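Side-chain contacts in leucine aminopeptidase 2, chloroplastic (Streptomyces sp. BC16019, PDB 5LHJ), which probably removes N-terminal amino acids from peptides as a manganese-binding M17 aminopeptidase and serves in the maturation of bottromycin: residues A[292-297]-A[487-492]; A[308-313]-A[351-356]. All blocks are in the same frame, centred on the assembly; numbering follows the deposited sequence.

Interaction 1 of 2, residues A[292-297]-A[487-492]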
loop_
_atom_site.group_PDB
_atom_site.type_symbol
_atom_site.label_atom_id
_atom_site.label_comp_id
_atom_site.label_asym_id
_atom_site.label_seq_id
_atom_site.Cartn_x
_atom_site.Cartn_y
_atom_site.Cartn_z
ATOM N N VAL A 292 20.637 -12.287 -30.557
ATOM C CA VAL A 292 22.010 -12.007 -30.998
ATOM C C VAL A 292 22.896 -13.245 -30.805
ATOM O O VAL A 292 23.649 -13.637 -31.710
ATOM C CB VAL A 292 22.602 -10.792 -30.252
ATOM C CG1 VAL A 292 24.102 -10.655 -30.485
ATOM C CG2 VAL A 292 21.871 -9.510 -30.660
ATOM N N ALA A 293 22.807 -13.850 -29.627
ATOM C CA ALA A 293 23.635 -14.995 -29.299
ATOM C C ALA A 293 23.335 -16.191 -30.214
ATOM O O ALA A 293 24.277 -16.827 -30.718
ATOM C CB ALA A 293 23.481 -15.379 -27.829
ATOM N N ALA A 294 22.057 -16.474 -30.449
ATOM C CA ALA A 294 21.670 -17.552 -31.371
ATOM C C ALA A 294 22.252 -17.302 -32.767
ATOM O O ALA A 294 22.835 -18.221 -33.366
ATOM C CB ALA A 294 20.165 -17.709 -31.447
ATOM N N LEU A 295 22.130 -16.074 -33.261
ATOM C CA LEU A 295 22.709 -15.731 -34.579
ATOM C C LEU A 295 24.216 -15.966 -34.636
ATOM O O LEU A 295 24.722 -16.479 -35.652
ATOM C CB LEU A 295 22.369 -14.297 -34.991
ATOM C CG LEU A 295 20.978 -14.195 -35.634
ATOM C CD1 LEU A 295 20.370 -12.831 -35.411
ATOM C CD2 LEU A 295 21.038 -14.520 -37.121
ATOM N N THR A 296 24.933 -15.629 -33.563
ATOM C CA THR A 296 26.397 -15.828 -33.520
ATOM C C THR A 296 26.808 -17.303 -33.564
ATOM O O THR A 296 27.921 -17.619 -33.975
ATOM C CB THR A 296 27.099 -15.177 -32.286
ATOM O OG1 THR A 296 26.720 -15.834 -31.056
ATOM C CG2 THR A 296 26.844 -13.676 -32.218
ATOM N N ALA A 297 25.940 -18.199 -33.109
ATOM C CA ALA A 297 26.217 -19.634 -33.138
ATOM C C ALA A 297 26.013 -20.297 -34.510
ATOM O O ALA A 297 26.510 -21.397 -34.734
ATOM C CB ALA A 297 25.344 -20.342 -32.113
ATOM N N ARG A 487 19.488 -21.599 -26.278
ATOM C CA ARG A 487 19.586 -22.979 -26.715
ATOM C C ARG A 487 18.279 -23.512 -27.323
ATOM O O ARG A 487 18.322 -24.287 -28.285
ATOM C CB ARG A 487 20.133 -23.855 -25.595
ATOM C CG ARG A 487 21.638 -23.642 -25.465
ATOM C CD ARG A 487 22.234 -24.375 -24.289
ATOM N NE ARG A 487 21.792 -23.677 -23.098
ATOM C CZ ARG A 487 21.155 -24.192 -22.058
ATOM N NH1 ARG A 487 20.928 -25.496 -21.932
ATOM N NH2 ARG A 487 20.802 -23.368 -21.083
ATOM N N THR A 488 17.131 -23.061 -26.821
ATOM C CA THR A 488 15.850 -23.351 -27.485
ATOM C C THR A 488 15.819 -22.810 -28.925
ATOM O O THR A 488 15.413 -23.518 -29.844
ATOM C CB THR A 488 14.642 -22.828 -26.677
ATOM O OG1 THR A 488 14.588 -23.513 -25.423
ATOM C CG2 THR A 488 13.333 -23.055 -27.420
ATOM N N LEU A 489 16.261 -21.574 -29.119
ATOM C CA LEU A 489 16.305 -20.982 -30.454
ATOM C C LEU A 489 17.213 -21.783 -31.385
ATOM O O LEU A 489 16.836 -22.078 -32.515
ATOM C CB LEU A 489 16.771 -19.530 -30.424
ATOM C CG LEU A 489 15.793 -18.473 -29.901
ATOM C CD1 LEU A 489 16.533 -17.148 -29.865
ATOM C CD2 LEU A 489 14.516 -18.368 -30.724
ATOM N N ILE A 490 18.402 -22.135 -30.905
ATOM C CA ILE A 490 19.331 -22.922 -31.718
ATOM C C ILE A 490 18.718 -24.271 -32.105
ATOM O O ILE A 490 18.765 -24.653 -33.274
ATOM C CB ILE A 490 20.694 -23.123 -31.020
ATOM C CG1 ILE A 490 21.427 -21.781 -30.895
ATOM C CG2 ILE A 490 21.562 -24.121 -31.794
ATOM C CD1 ILE A 490 22.647 -21.829 -29.999
ATOM N N GLU A 491 18.128 -24.982 -31.150
ATOM C CA GLU A 491 17.480 -26.259 -31.469
ATOM C C GLU A 491 16.267 -26.115 -32.413
ATOM O O GLU A 491 16.041 -26.976 -33.278
ATOM C CB GLU A 491 17.108 -27.011 -30.193
ATOM C CG GLU A 491 18.302 -27.638 -29.503
ATOM C CD GLU A 491 18.903 -28.832 -30.256
ATOM O OE1 GLU A 491 18.244 -29.420 -31.136
ATOM O OE2 GLU A 491 20.061 -29.192 -29.955
ATOM N N THR A 492 15.516 -25.024 -32.270
ATOM C CA THR A 492 14.412 -24.721 -33.186
ATOM C C THR A 492 14.920 -24.507 -34.611
ATOM O O THR A 492 14.393 -25.087 -35.568
ATOM C CB THR A 492 13.621 -23.498 -32.711
ATOM O OG1 THR A 492 13.088 -23.772 -31.410
ATOM C CG2 THR A 492 12.489 -23.169 -33.654
#

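Interaction 2 of 2, residues A[308-313]-A[351-356]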
loop_
_atom_site.group_PDB
_atom_site.type_symbol
_atom_site.label_atom_id
_atom_site.label_comp_id
_atom_site.label_asym_id
_atom_site.label_seq_id
_atom_site.Cartn_x
_atom_site.Cartn_y
_atom_site.Cartn_z
ATOM N N ARG A 308 17.422 -13.916 -40.211
ATOM C CA ARG A 308 17.559 -12.485 -40.008
ATOM C C ARG A 308 17.123 -12.101 -38.594
ATOM O O ARG A 308 15.998 -12.397 -38.207
ATOM C CB ARG A 308 16.709 -11.754 -41.037
ATOM C CG ARG A 308 16.434 -10.285 -40.748
ATOM C CD ARG A 308 17.586 -9.331 -40.983
ATOM N NE ARG A 308 17.937 -9.245 -42.412
ATOM C CZ ARG A 308 17.245 -8.603 -43.352
ATOM N NH1 ARG A 308 16.104 -7.971 -43.063
ATOM N NH2 ARG A 308 17.696 -8.612 -44.611
ATOM N N GLY A 309 17.989 -11.396 -37.874
ATOM C CA GLY A 309 17.668 -10.796 -36.577
ATOM C C GLY A 309 17.241 -9.345 -36.725
ATOM O O GLY A 309 17.821 -8.608 -37.536
ATOM N N HIS A 310 16.232 -8.943 -35.954
ATOM C CA HIS A 310 15.659 -7.601 -35.975
ATOM C C HIS A 310 15.629 -7.131 -34.524
ATOM O O HIS A 310 14.941 -7.744 -33.695
ATOM C CB HIS A 310 14.226 -7.622 -36.531
ATOM C CG HIS A 310 14.072 -8.339 -37.840
ATOM N ND1 HIS A 310 14.049 -7.682 -39.050
ATOM C CD2 HIS A 310 13.872 -9.647 -38.123
ATOM C CE1 HIS A 310 13.863 -8.554 -40.024
ATOM N NE2 HIS A 310 13.740 -9.753 -39.486
ATOM N N LEU A 311 16.398 -6.088 -34.210
ATOM C CA LEU A 311 16.740 -5.744 -32.819
ATOM C C LEU A 311 16.527 -4.252 -32.495
ATOM O O LEU A 311 17.420 -3.430 -32.696
ATOM C CB LEU A 311 18.193 -6.145 -32.524
ATOM C CG LEU A 311 18.487 -7.637 -32.790
ATOM C CD1 LEU A 311 19.927 -7.881 -33.158
ATOM C CD2 LEU A 311 18.036 -8.496 -31.619
ATOM N N PRO A 312 15.334 -3.895 -31.977
ATOM C CA PRO A 312 15.095 -2.532 -31.492
ATOM C C PRO A 312 15.681 -2.323 -30.095
ATOM O O PRO A 312 15.390 -3.112 -29.173
ATOM C CB PRO A 312 13.571 -2.440 -31.473
ATOM C CG PRO A 312 13.118 -3.841 -31.192
ATOM C CD PRO A 312 14.126 -4.736 -31.869
ATOM N N LEU A 313 16.494 -1.276 -29.952
ATOM C CA LEU A 313 17.251 -0.997 -28.733
ATOM C C LEU A 313 16.908 0.390 -28.203
ATOM O O LEU A 313 16.975 1.364 -28.942
ATOM C CB LEU A 313 18.757 -1.085 -29.018
ATOM C CG LEU A 313 19.269 -2.256 -29.858
ATOM C CD1 LEU A 313 20.783 -2.180 -29.991
ATOM C CD2 LEU A 313 18.903 -3.594 -29.250
ATOM N N ALA A 351 5.959 -3.727 -32.068
ATOM C CA ALA A 351 4.879 -3.644 -33.070
ATOM C C ALA A 351 5.387 -3.332 -34.474
ATOM O O ALA A 351 5.192 -4.108 -35.414
ATOM C CB ALA A 351 3.853 -2.605 -32.643
ATOM N N ASP A 352 6.099 -2.222 -34.615
ATOM C CA ASP A 352 6.537 -1.781 -35.953
ATOM C C ASP A 352 7.611 -2.695 -36.518
ATOM O O ASP A 352 7.692 -2.890 -37.728
ATOM C CB ASP A 352 7.049 -0.345 -35.904
ATOM C CG ASP A 352 6.071 0.572 -35.236
ATOM O OD1 ASP A 352 5.160 1.047 -35.939
ATOM O OD2 ASP A 352 6.146 0.777 -33.993
ATOM N N VAL A 353 8.422 -3.286 -35.643
ATOM C CA VAL A 353 9.453 -4.218 -36.103
ATOM C C VAL A 353 8.808 -5.496 -36.663
ATOM O O VAL A 353 9.268 -6.033 -37.663
ATOM C CB VAL A 353 10.472 -4.539 -34.989
ATOM C CG1 VAL A 353 11.521 -5.528 -35.483
ATOM C CG2 VAL A 353 11.116 -3.247 -34.493
ATOM N N LEU A 354 7.724 -5.969 -36.045
ATOM C CA LEU A 354 6.979 -7.113 -36.594
ATOM C C LEU A 354 6.357 -6.806 -37.958
ATOM O O LEU A 354 6.329 -7.676 -38.839
ATOM C CB LEU A 354 5.903 -7.586 -35.609
ATOM C CG LEU A 354 6.427 -8.303 -34.368
ATOM C CD1 LEU A 354 5.322 -8.433 -33.329
ATOM C CD2 LEU A 354 6.991 -9.674 -34.716
ATOM N N VAL A 355 5.898 -5.568 -38.147
ATOM C CA VAL A 355 5.388 -5.134 -39.464
ATOM C C VAL A 355 6.537 -5.237 -40.478
ATOM O O VAL A 355 6.401 -5.869 -41.524
ATOM C CB VAL A 355 4.806 -3.697 -39.444
ATOM C CG1 VAL A 355 4.396 -3.248 -40.846
ATOM C CG2 VAL A 355 3.605 -3.595 -38.494
ATOM N N ARG A 356 7.669 -4.635 -40.143
ATOM C CA ARG A 356 8.825 -4.628 -41.028
ATOM C C ARG A 356 9.312 -6.055 -41.321
ATOM O O ARG A 356 9.614 -6.393 -42.479
ATOM C CB ARG A 356 9.955 -3.782 -40.430
ATOM C CG ARG A 356 11.176 -3.636 -41.337
ATOM C CD ARG A 356 12.297 -2.843 -40.695
ATOM N NE ARG A 356 13.532 -2.973 -41.467
ATOM C CZ ARG A 356 13.826 -2.307 -42.584
ATOM N NH1 ARG A 356 12.981 -1.421 -43.121
ATOM N NH2 ARG A 356 14.998 -2.538 -43.189
#

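Interaction 1 of 2, residues A[292-297]-A[487-492]
Ala294 sets its methyl group against the root of Leu489 and its alpha carbon against the shaft of Ile490; the contact between segments 292-297 and 487-492, which lie on helices 286-301 and 486-498, is apolar, and no hydrogen bond crosses it. Ala294 CB lies 4.0 Å from Leu489 CB and 4.0 Å from Leu489 CD1, so one methyl touches both the base and one branch end of the leucine. Ile490 does not aim its CB directly at the other helix; its longer branch does the reaching. With CG1 anti to the carbonyl carbon (chi1 -67°) and the chain then extended, this arm passes Ala294, CG1 being 4.3 Å from Ala294 CA, and ends with CD1 3.7 Å from Ala297 CB, one turn further on. Alanine at both positions keeps the first helix smooth on this side: the axes of the two short segments come within 9.1 Å, at a crossing angle of -45°, while Ala294 and Ile490 are 5.9 Å apart between their CA atoms.

In the alpha/beta catalytic domain of the M17 peptidases these are two of the helices that pack about the central mixed sheet. Helix 286-301 leans on that sheet with Leu295 against Leu243 and Tyr245, and helix 164-185 meets Ala293 and Ala297.

The polar groups are dealt with inside each helix or beyond the pair. Thr296 OG1 donates to Ala293 O at 2.7 Å, the donor tilted 18° from the carbonyl plane, and that oxygen also accepts from Ala297 N. Thr492 OG1 likewise joins its own backbone N on Thr488 O. Thr488 OG1 bonds to Glu409, and Glu491 forms a salt bridge with Arg406, both on the side toward helix 394-407.

Interaction 2 of 2, residues A[308-313]-A[351-356]
Val353 reaches from helix 345-358 to strand 306-316 with both methyls, one for each of two strand residues whose CB atoms point the same way. Its CG1 comes to 3.6 Å from His310 CB, meeting the base of the histidine and lying oblique to the ring. CG2 rests on the pyrrolidine ring, 3.9 Å from Pro312 CG and 4.0 Å from Pro312 CB. The split is set by the valine torsion: at chi1 179° CG1 is anti to the backbone N and CG2 anti to the carbonyl carbon, and the fork straddles the gap between His310 and Pro312. No hydrogen bond links the segments, and all three touching residues are buried.

Around this pair the polar end of His310 is held from elsewhere. ND1 is hydrogen-bonded to both Glu242 and Tyr240 of the neighbouring antiparallel strand 239-245, while Arg308 CD lies 3.9 Å above one face of the ring, offset toward its rim. Tyr240 also touches Val353 and Arg356. The same Glu242 forms a salt bridge with Arg356 NE, so that one carboxylate ties helix and strand together indirectly; its negative charge probably eases the approach of Arg308 NH1 and Arg356 NH2, which stand 5.5 Å apart. Asp352, one residue before Val353, is gripped through both carboxylate oxygens: OD1 takes the backbone N of Leu332, and OD2 takes that of Gly226 and is also bonded to His331, which secures this turn of the helix to nearby loops.

The side chain of Pro312 is about 6 Å from that of Lys261, and the helix begins at Glu345; both bind manganese in this enzyme, though no metal is bound to this chain here. The arrangement is thus helix-on-sheet packing in an alpha/beta aminopeptidase domain, beside the site for two metals.

Both interactions are buried within the catalytic domain, their centres 17 Å apart, and they are joined through consecutive elements: helix 286-301 supplies one side of interaction 1 and strand 306-316, next in the chain, one side of interaction 2. They also touch directly, Val292 CG2 lying 3.6 Å from Leu311 CD1 and Leu295 CD1 3.6 Å from Gly309 CA. Strand residues alternate in direction, so Leu311 serves helix 286-301 while its neighbours turn to helix 345-358. Interaction 1 is helix on helix and purely aliphatic; interaction 2 is helix on strand, again apolar where it touches but bordered by a charged cluster, and closer to the metal ligands.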